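Side-chain contacts in fanconi-associated nuclease 1 homolog (Pseudomonas aeruginosa, PDB 5Y7Q), which belongs to the FAN1 family of nucleases, a largely helical protein that combines a helix-turn-helix region, a SAP region and a VRR-NUC region, here bound to DNA: residues Q113-A117 against L118-D122; R317-R321 against G322-A326. One frame throughout, in Å; residues are numbered along the deposited sequence.

Contact 1 of 2, residues Q113-A117 against L118-D122; sequences QPLLA and LGWVD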
ATOM      1  N   GLN A 113      15.418  17.751  30.860  1.00 75.22           N
ATOM      2  CA  GLN A 113      16.647  18.561  30.899  1.00 78.61           C
ATOM      3  C   GLN A 113      17.844  17.954  30.153  1.00 84.62           C
ATOM      4  O   GLN A 113      18.473  18.678  29.356  1.00 79.65           O
ATOM      5  CB  GLN A 113      17.036  18.874  32.351  1.00 76.52           C
ATOM      6  CG  GLN A 113      15.984  19.660  33.129  1.00 82.72           C
ATOM      7  CD  GLN A 113      15.680  21.048  32.551  1.00 94.57           C
ATOM      8  OE1 GLN A 113      16.583  21.880  32.337  1.00102.75           O
ATOM      9  NE2 GLN A 113      14.396  21.321  32.342  1.00 74.51           N
ATOM     10  N   PRO A 114      18.202  16.665  30.325  1.00 88.82           N
ATOM     11  CA  PRO A 114      19.365  16.142  29.580  1.00 85.15           C
ATOM     12  C   PRO A 114      19.174  16.173  28.071  1.00 77.71           C
ATOM     13  O   PRO A 114      20.164  16.341  27.344  1.00 76.82           O
ATOM     14  CB  PRO A 114      19.516  14.706  30.105  1.00 73.45           C
ATOM     15  CG  PRO A 114      18.707  14.636  31.328  1.00 78.64           C
ATOM     16  CD  PRO A 114      17.583  15.597  31.132  1.00 82.12           C
ATOM     17  N   LEU A 115      17.925  16.033  27.587  1.00 70.93           N
ATOM     18  CA  LEU A 115      17.623  16.179  26.159  1.00 69.79           C
ATOM     19  C   LEU A 115      17.832  17.611  25.685  1.00 65.34           C
ATOM     20  O   LEU A 115      18.320  17.837  24.572  1.00 65.46           O
ATOM     21  CB  LEU A 115      16.183  15.729  25.863  1.00 65.85           C
ATOM     22  CG  LEU A 115      15.873  14.315  26.359  1.00 65.08           C
ATOM     23  CD1 LEU A 115      14.421  13.945  26.197  1.00 62.99           C
ATOM     24  CD2 LEU A 115      16.768  13.315  25.651  1.00 67.86           C
ATOM     25  N   LEU A 116      17.455  18.594  26.503  1.00 72.19           N
ATOM     26  CA  LEU A 116      17.773  19.977  26.164  1.00 70.81           C
ATOM     27  C   LEU A 116      19.278  20.187  26.025  1.00 74.40           C
ATOM     28  O   LEU A 116      19.725  20.926  25.141  1.00 76.99           O
ATOM     29  CB  LEU A 116      17.189  20.929  27.206  1.00 70.06           C
ATOM     30  CG  LEU A 116      15.670  20.856  27.375  1.00 73.88           C
ATOM     31  CD1 LEU A 116      15.209  21.863  28.395  1.00 71.60           C
ATOM     32  CD2 LEU A 116      14.954  21.077  26.058  1.00 64.28           C
ATOM     33  N   ALA A 117      20.084  19.533  26.875  1.00 85.50           N
ATOM     34  CA  ALA A 117      21.535  19.781  26.824  1.00 95.32           C
ATOM     35  C   ALA A 117      22.170  19.292  25.518  1.00 97.62           C
ATOM     36  O   ALA A 117      23.161  19.876  25.054  1.00 96.99           O
ATOM     37  CB  ALA A 117      22.242  19.137  28.024  1.00 94.04           C
ATOM     38  N   LEU A 118      21.631  18.222  24.930  1.00 74.70           N
ATOM     39  CA  LEU A 118      22.108  17.675  23.665  1.00 82.78           C
ATOM     40  C   LEU A 118      21.544  18.393  22.445  1.00 86.06           C
ATOM     41  O   LEU A 118      21.993  18.125  21.322  1.00 89.63           O
ATOM     42  CB  LEU A 118      21.727  16.201  23.562  1.00 78.94           C
ATOM     43  CG  LEU A 118      22.438  15.182  24.437  1.00 83.99           C
ATOM     44  CD1 LEU A 118      21.511  13.983  24.698  1.00 69.88           C
ATOM     45  CD2 LEU A 118      23.727  14.754  23.765  1.00 75.98           C
ATOM     46  N   GLY A 119      20.550  19.259  22.625  1.00 75.64           N
ATOM     47  CA  GLY A 119      19.901  19.884  21.500  1.00 78.83           C
ATOM     48  C   GLY A 119      18.900  19.011  20.765  1.00 76.93           C
ATOM     49  O   GLY A 119      18.319  19.464  19.767  1.00 73.85           O
ATOM     50  N   TRP A 120      18.674  17.779  21.219  1.00 66.83           N
ATOM     51  CA  TRP A 120      17.640  16.969  20.596  1.00 71.69           C
ATOM     52  C   TRP A 120      16.240  17.469  20.919  1.00 74.87           C
ATOM     53  O   TRP A 120      15.282  17.038  20.272  1.00 72.14           O
ATOM     54  CB  TRP A 120      17.780  15.513  21.026  1.00 72.69           C
ATOM     55  CG  TRP A 120      19.076  14.907  20.623  1.00 77.96           C
ATOM     56  CD1 TRP A 120      20.000  15.424  19.756  1.00 85.22           C
ATOM     57  CD2 TRP A 120      19.602  13.665  21.075  1.00 69.17           C
ATOM     58  NE1 TRP A 120      21.071  14.569  19.638  1.00 79.00           N
ATOM     59  CE2 TRP A 120      20.850  13.482  20.439  1.00 70.84           C
ATOM     60  CE3 TRP A 120      19.131  12.677  21.944  1.00 65.44           C
ATOM     61  CZ2 TRP A 120      21.635  12.362  20.655  1.00 76.50           C
ATOM     62  CZ3 TRP A 120      19.906  11.567  22.150  1.00 73.20           C
ATOM     63  CH2 TRP A 120      21.150  11.416  21.512  1.00 78.62           C
ATOM     64  N   VAL A 121      16.093  18.346  21.907  1.00 72.63           N
ATOM     65  CA  VAL A 121      14.837  19.034  22.168  1.00 65.32           C
ATOM     66  C   VAL A 121      15.172  20.497  22.415  1.00 76.16           C
ATOM     67  O   VAL A 121      16.087  20.798  23.186  1.00 93.24           O
ATOM     68  CB  VAL A 121      14.082  18.429  23.372  1.00 66.10           C
ATOM     69  CG1 VAL A 121      12.854  19.257  23.724  1.00 59.96           C
ATOM     70  CG2 VAL A 121      13.668  16.981  23.104  1.00 57.57           C
ATOM     71  N   ASP A 122      14.498  21.389  21.686  1.00 82.26           N
ATOM     72  CA  ASP A 122      14.455  22.824  21.952  1.00 78.30           C
ATOM     73  C   ASP A 122      13.388  23.090  23.007  1.00 71.83           C
ATOM     74  O   ASP A 122      12.245  22.638  22.854  1.00 63.18           O
ATOM     75  CB  ASP A 122      14.077  23.598  20.677  1.00 87.33           C
ATOM     76  CG  ASP A 122      15.261  24.239  19.957  1.00106.68           C
ATOM     77  OD1 ASP A 122      16.188  24.756  20.637  1.00121.14           O
ATOM     78  OD2 ASP A 122      15.229  24.262  18.694  1.00 99.45           O
TER
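CD2 of Leu116 reaches across to CG1 of Val121 (3.6 Å) where a helix gives way to a strand, and the pair illustrates how a turn from helix to strand is packed by its own side chains. Val121 points CG1 away from its backbone N (chi1 174°), which sets that methyl against Leu116 and CG2 against Leu115, whose CB it meets at 3.9 Å. The backbone joins in, for the CA-H of Leu116 points almost straight at Val121 O, with a CA to O distance of 3.5 Å. Leu115 also sends CD2 obliquely towards the Trp120 ring, 4.4 Å from CE3, a loose apolar approach. A methyl of Leu118 lies over one face of that indole, CD1 standing 3.8 Å above the ring plane and displaced towards its rim; the same CD1 is 3.8 Å from Pro114 O. Phe69 meets the Trp120 ring as well, and Met87 and Tyr185 extend the apolar packing round Val121.

The turn itself is held by backbone bonds. Gly119 N donates to Leu116 O at 3.1 Å, and Leu118 N makes weak bonds to both Pro114 O and Leu115 O. Gly119 has a positive phi of 78°, a backbone conformation that glycine adopts readily. The chain then enters strand 121-123, which pairs antiparallel with 184-187. A helix ended at a glycine in left-handed (positive-phi) conformation and followed directly by an edge strand of a small antiparallel sheet is consistent with a winged-helix type of helix-turn-helix domain.

Contact 2 of 2, residues R317-R321 against G322-A326; sequences RSLER and GERFA. With nucleotides of chain D.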
ATOM      1  N   ARG A 317      -2.114   7.068 -25.112  1.00 57.16           N
ATOM      2  CA  ARG A 317      -3.383   7.752 -24.927  1.00 65.51           C
ATOM      3  C   ARG A 317      -3.186   9.251 -24.718  1.00 72.60           C
ATOM      4  O   ARG A 317      -4.002  10.047 -25.196  1.00 85.17           O
ATOM      5  CB  ARG A 317      -4.145   7.122 -23.761  1.00 73.17           C
ATOM      6  CG  ARG A 317      -5.463   7.804 -23.429  1.00 90.47           C
ATOM      7  CD  ARG A 317      -6.418   7.903 -24.627  1.00 98.62           C
ATOM      8  NE  ARG A 317      -7.605   8.699 -24.300  1.00105.80           N
ATOM      9  CZ  ARG A 317      -8.478   9.158 -25.195  1.00107.20           C
ATOM     10  NH1 ARG A 317      -8.309   8.900 -26.483  1.00109.45           N
ATOM     11  NH2 ARG A 317      -9.523   9.879 -24.803  1.00105.43           N
ATOM     12  N   SER A 318      -2.106   9.669 -24.043  1.00 66.94           N
ATOM     13  CA  SER A 318      -1.871  11.103 -23.883  1.00 65.96           C
ATOM     14  C   SER A 318      -1.551  11.767 -25.214  1.00 61.24           C
ATOM     15  O   SER A 318      -2.069  12.850 -25.506  1.00 57.97           O
ATOM     16  CB  SER A 318      -0.746  11.368 -22.887  1.00 75.48           C
ATOM     17  OG  SER A 318      -1.181  11.155 -21.561  1.00 80.55           O
ATOM     18  N   LEU A 319      -0.694  11.148 -26.031  1.00 54.93           N
ATOM     19  CA  LEU A 319      -0.428  11.711 -27.349  1.00 60.44           C
ATOM     20  C   LEU A 319      -1.724  11.861 -28.132  1.00 67.56           C
ATOM     21  O   LEU A 319      -2.003  12.930 -28.699  1.00 63.61           O
ATOM     22  CB  LEU A 319       0.579  10.854 -28.108  1.00 53.17           C
ATOM     23  CG  LEU A 319       2.042  10.939 -27.656  1.00 55.95           C
ATOM     24  CD1 LEU A 319       2.836   9.678 -27.985  1.00 51.24           C
ATOM     25  CD2 LEU A 319       2.740  12.191 -28.211  1.00 53.04           C
ATOM     26  N   GLU A 320      -2.554  10.809 -28.136  1.00 65.23           N
ATOM     27  CA  GLU A 320      -3.840  10.909 -28.819  1.00 73.09           C
ATOM     28  C   GLU A 320      -4.640  12.109 -28.307  1.00 74.19           C
ATOM     29  O   GLU A 320      -5.146  12.913 -29.098  1.00 81.15           O
ATOM     30  CB  GLU A 320      -4.634   9.608 -28.666  1.00 69.63           C
ATOM     31  CG  GLU A 320      -5.812   9.503 -29.625  1.00 71.45           C
ATOM     32  CD  GLU A 320      -6.784   8.377 -29.271  1.00 85.18           C
ATOM     33  OE1 GLU A 320      -7.660   8.046 -30.114  1.00 94.98           O
ATOM     34  OE2 GLU A 320      -6.691   7.831 -28.151  1.00 81.38           O
ATOM     35  N   ARG A 321      -4.746  12.260 -26.980  1.00 68.63           N
ATOM     36  CA  ARG A 321      -5.462  13.405 -26.428  1.00 64.08           C
ATOM     37  C   ARG A 321      -4.812  14.726 -26.843  1.00 73.49           C
ATOM     38  O   ARG A 321      -5.514  15.718 -27.065  1.00 81.06           O
ATOM     39  CB  ARG A 321      -5.549  13.284 -24.899  1.00 64.24           C
ATOM     40  CG  ARG A 321      -6.921  12.861 -24.384  1.00 71.99           C
ATOM     41  CD  ARG A 321      -6.932  12.109 -23.035  1.00 77.41           C
ATOM     42  NE  ARG A 321      -7.146  12.937 -21.835  1.00 91.38           N
ATOM     43  CZ  ARG A 321      -8.200  13.730 -21.600  1.00 99.71           C
ATOM     44  NH1 ARG A 321      -9.181  13.881 -22.493  1.00 96.31           N
ATOM     45  NH2 ARG A 321      -8.264  14.402 -20.455  1.00106.64           N
ATOM     46  N   GLY A 322      -3.487  14.758 -26.989  1.00 67.26           N
ATOM     47  CA  GLY A 322      -2.830  15.978 -27.416  1.00 74.04           C
ATOM     48  C   GLY A 322      -2.860  16.231 -28.902  1.00 81.10           C
ATOM     49  O   GLY A 322      -2.095  17.059 -29.410  1.00 80.92           O
ATOM     50  N   GLU A 323      -3.720  15.501 -29.614  1.00 81.82           N
ATOM     51  CA  GLU A 323      -3.822  15.543 -31.070  1.00 80.88           C
ATOM     52  C   GLU A 323      -2.491  15.215 -31.751  1.00 74.99           C
ATOM     53  O   GLU A 323      -2.249  15.622 -32.885  1.00 81.23           O
ATOM     54  CB  GLU A 323      -4.381  16.891 -31.537  1.00 91.07           C
ATOM     55  CG  GLU A 323      -5.823  17.131 -31.027  1.00102.02           C
ATOM     56  CD  GLU A 323      -6.437  18.465 -31.467  1.00111.43           C
ATOM     57  OE1 GLU A 323      -5.754  19.256 -32.171  1.00116.70           O
ATOM     58  OE2 GLU A 323      -7.611  18.719 -31.104  1.00110.32           O
ATOM     59  N   ARG A 324      -1.619  14.442 -31.100  1.00 64.48           N
ATOM     60  CA  ARG A 324      -0.399  13.988 -31.766  1.00 66.99           C
ATOM     61  C   ARG A 324      -0.654  12.541 -32.175  1.00 69.19           C
ATOM     62  O   ARG A 324      -0.294  11.589 -31.478  1.00 65.90           O
ATOM     63  CB  ARG A 324       0.813  14.139 -30.837  1.00 70.70           C
ATOM     64  CG  ARG A 324       1.028  15.601 -30.366  1.00 74.99           C
ATOM     65  CD  ARG A 324       1.972  15.784 -29.160  1.00 66.26           C
ATOM     66  NE  ARG A 324       3.362  15.404 -29.427  1.00 63.72           N
ATOM     67  CZ  ARG A 324       4.349  15.485 -28.532  1.00 61.46           C
ATOM     68  NH1 ARG A 324       4.096  15.941 -27.306  1.00 66.62           N
ATOM     69  NH2 ARG A 324       5.589  15.108 -28.858  1.00 55.74           N
ATOM     70  N   PHE A 325      -1.156  12.386 -33.392  1.00 73.12           N
ATOM     71  CA  PHE A 325      -1.629  11.087 -33.845  1.00 68.74           C
ATOM     72  C   PHE A 325      -0.522  10.222 -34.428  1.00 70.72           C
ATOM     73  O   PHE A 325      -0.559   8.999 -34.285  1.00 76.90           O
ATOM     74  CB  PHE A 325      -2.750  11.272 -34.859  1.00 62.66           C
ATOM     75  CG  PHE A 325      -3.916  12.015 -34.320  1.00 66.76           C
ATOM     76  CD1 PHE A 325      -4.675  11.481 -33.298  1.00 71.96           C
ATOM     77  CD2 PHE A 325      -4.265  13.249 -34.829  1.00 72.61           C
ATOM     78  CE1 PHE A 325      -5.762  12.169 -32.793  1.00 71.23           C
ATOM     79  CE2 PHE A 325      -5.350  13.939 -34.326  1.00 70.24           C
ATOM     80  CZ  PHE A 325      -6.094  13.400 -33.307  1.00 63.87           C
ATOM     81  N   ALA A 326       0.438  10.829 -35.122  1.00 69.41           N
ATOM     82  CA  ALA A 326       1.473  10.042 -35.772  1.00 53.25           C
ATOM     83  C   ALA A 326       2.404   9.440 -34.740  1.00 65.18           C
ATOM     84  O   ALA A 326       2.774   8.268 -34.837  1.00 57.97           O
ATOM     85  CB  ALA A 326       2.243  10.903 -36.766  1.00 53.51           C
TER
ATOM     86  P    DA D   3      -9.897   8.724 -21.025  1.00147.18           P
ATOM     87  OP1  DA D   3      -8.725   9.386 -21.628  1.00149.50           O
ATOM     88  OP2  DA D   3      -9.651   7.492 -20.246  1.00135.53           O
ATOM     89  O5'  DA D   3     -10.693   9.764 -20.094  1.00144.46           O
ATOM     90  C5'  DA D   3     -11.148  11.005 -20.645  1.00143.40           C
ATOM     91  C4'  DA D   3     -11.745  11.931 -19.592  1.00145.45           C
ATOM     92  O4'  DA D   3     -12.834  11.284 -18.914  1.00142.89           O
ATOM     93  C3'  DA D   3     -10.823  12.361 -18.477  1.00153.88           C
ATOM     94  O3'  DA D   3     -11.349  13.550 -17.916  1.00159.09           O
ATOM     95  C2'  DA D   3     -10.945  11.184 -17.510  1.00148.89           C
ATOM     96  C1'  DA D   3     -12.437  10.925 -17.600  1.00145.21           C
ATOM     97  N9   DA D   3     -12.844   9.551 -17.437  1.00144.60           N
ATOM     98  C8   DA D   3     -12.360   8.456 -18.095  1.00137.54           C
ATOM     99  N7   DA D   3     -12.982   7.345 -17.791  1.00135.08           N
ATOM    100  C5   DA D   3     -13.963   7.750 -16.899  1.00136.36           C
ATOM    101  C6   DA D   3     -14.962   7.049 -16.206  1.00135.38           C
ATOM    102  N6   DA D   3     -15.137   5.732 -16.322  1.00135.26           N
ATOM    103  N1   DA D   3     -15.778   7.759 -15.387  1.00138.39           N
ATOM    104  C2   DA D   3     -15.595   9.081 -15.280  1.00141.95           C
ATOM    105  N3   DA D   3     -14.690   9.847 -15.881  1.00149.17           N
ATOM    106  C4   DA D   3     -13.900   9.110 -16.686  1.00146.84           C
ATOM    107  P    DA D   2     -11.343   3.480 -24.529  1.00145.51           P
ATOM    108  OP1  DA D   2      -9.925   3.703 -24.884  1.00145.36           O
ATOM    109  OP2  DA D   2     -11.658   2.337 -23.648  1.00146.22           O
ATOM    110  O5'  DA D   2     -11.931   4.795 -23.830  1.00139.17           O
ATOM    111  C5'  DA D   2     -12.236   5.963 -24.607  1.00133.67           C
ATOM    112  C4'  DA D   2     -12.345   7.168 -23.708  1.00133.26           C
ATOM    113  O4'  DA D   2     -13.649   7.167 -23.067  1.00132.62           O
ATOM    114  C3'  DA D   2     -11.324   7.166 -22.568  1.00142.93           C
ATOM    115  O3'  DA D   2     -10.899   8.471 -22.260  1.00146.72           O
ATOM    116  C2'  DA D   2     -12.112   6.579 -21.422  1.00144.34           C
ATOM    117  C1'  DA D   2     -13.469   7.178 -21.665  1.00141.50           C
ATOM    118  N9   DA D   2     -14.488   6.385 -21.023  1.00141.61           N
ATOM    119  C8   DA D   2     -14.648   5.031 -21.105  1.00136.22           C
ATOM    120  N7   DA D   2     -15.626   4.574 -20.369  1.00136.78           N
ATOM    121  C5   DA D   2     -16.117   5.704 -19.743  1.00141.81           C
ATOM    122  C6   DA D   2     -17.162   5.898 -18.834  1.00143.14           C
ATOM    123  N6   DA D   2     -17.929   4.909 -18.381  1.00140.32           N
ATOM    124  N1   DA D   2     -17.393   7.151 -18.408  1.00148.02           N
ATOM    125  C2   DA D   2     -16.624   8.145 -18.867  1.00150.96           C
ATOM    126  N3   DA D   2     -15.613   8.085 -19.724  1.00149.21           N
ATOM    127  C4   DA D   2     -15.412   6.824 -20.126  1.00144.24           C
TER
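The phosphate oxygen OP1 of DA3 of chain D is gripped by two nitrogens of Arg317, a worked case of a helix end holding a DNA phosphate. NE donates to OP1 at 3.0 Å, close to the guanidinium plane, and NH2 adds a weak bond to OP1 at 3.3 Å and another weak one to O3' of DA2 of chain D. NH1 of Arg317 forms a salt bridge with Glu320 OE2 (2.6 Å); OE2 lies in the guanidinium plane, while NH1 comes to it from above the carboxylate plane, 68° out of it. Phosphate and carboxylate together would fix the rotation of the arginine, whose chain leaves the backbone with CG anti to N (chi1 177°) and bends at chi2 (55°). OE1 of Glu320 has its own salt bridge to Arg354, so this carboxylate links two arginines. The guanidinium of Arg321 turns one face to the sugar of DA3 of chain D, where C5' lies 3.9 Å above the plane, displaced towards the rim.

Beyond the helix end, Leu319 CD2 rests 3.5 Å above one face of the Arg324 guanidinium, displaced towards the rim; this group is salt-bridged to Glu327. Glu320 CG lies 4.1 Å from CE1 of Phe325. Arg324 N donates to Leu319 O (2.9 Å) and Glu323 N to Glu320 O (3.0 Å), with Glu323 at positive phi. This pair of bonds is a Schellman motif, ending helix 311-321 and turning the chain into helix 325-337, in a helical array that probably corresponds to the TPR-like region of FAN1 relatives.

Both contacts show a helix being ended and the chain redirected, both through a residue of positive phi, a glycine in contact 1 and a glutamate in contact 2, but leading to different elements. At 113-122 the chain goes on into a strand; at 317-326 it goes on into another helix. They are far apart in the fold, their centres 58 Å from one another and their nearest atoms about 45 Å, and they do not touch. They differ also in their relation to the DNA: contact 2 meets nucleotides of chain D directly through Arg317 and Arg321, whereas the nearest atom of contact 1 lies about 14 Å from the bound nucleic acid, which leaves it as packing within the helix-turn-helix region.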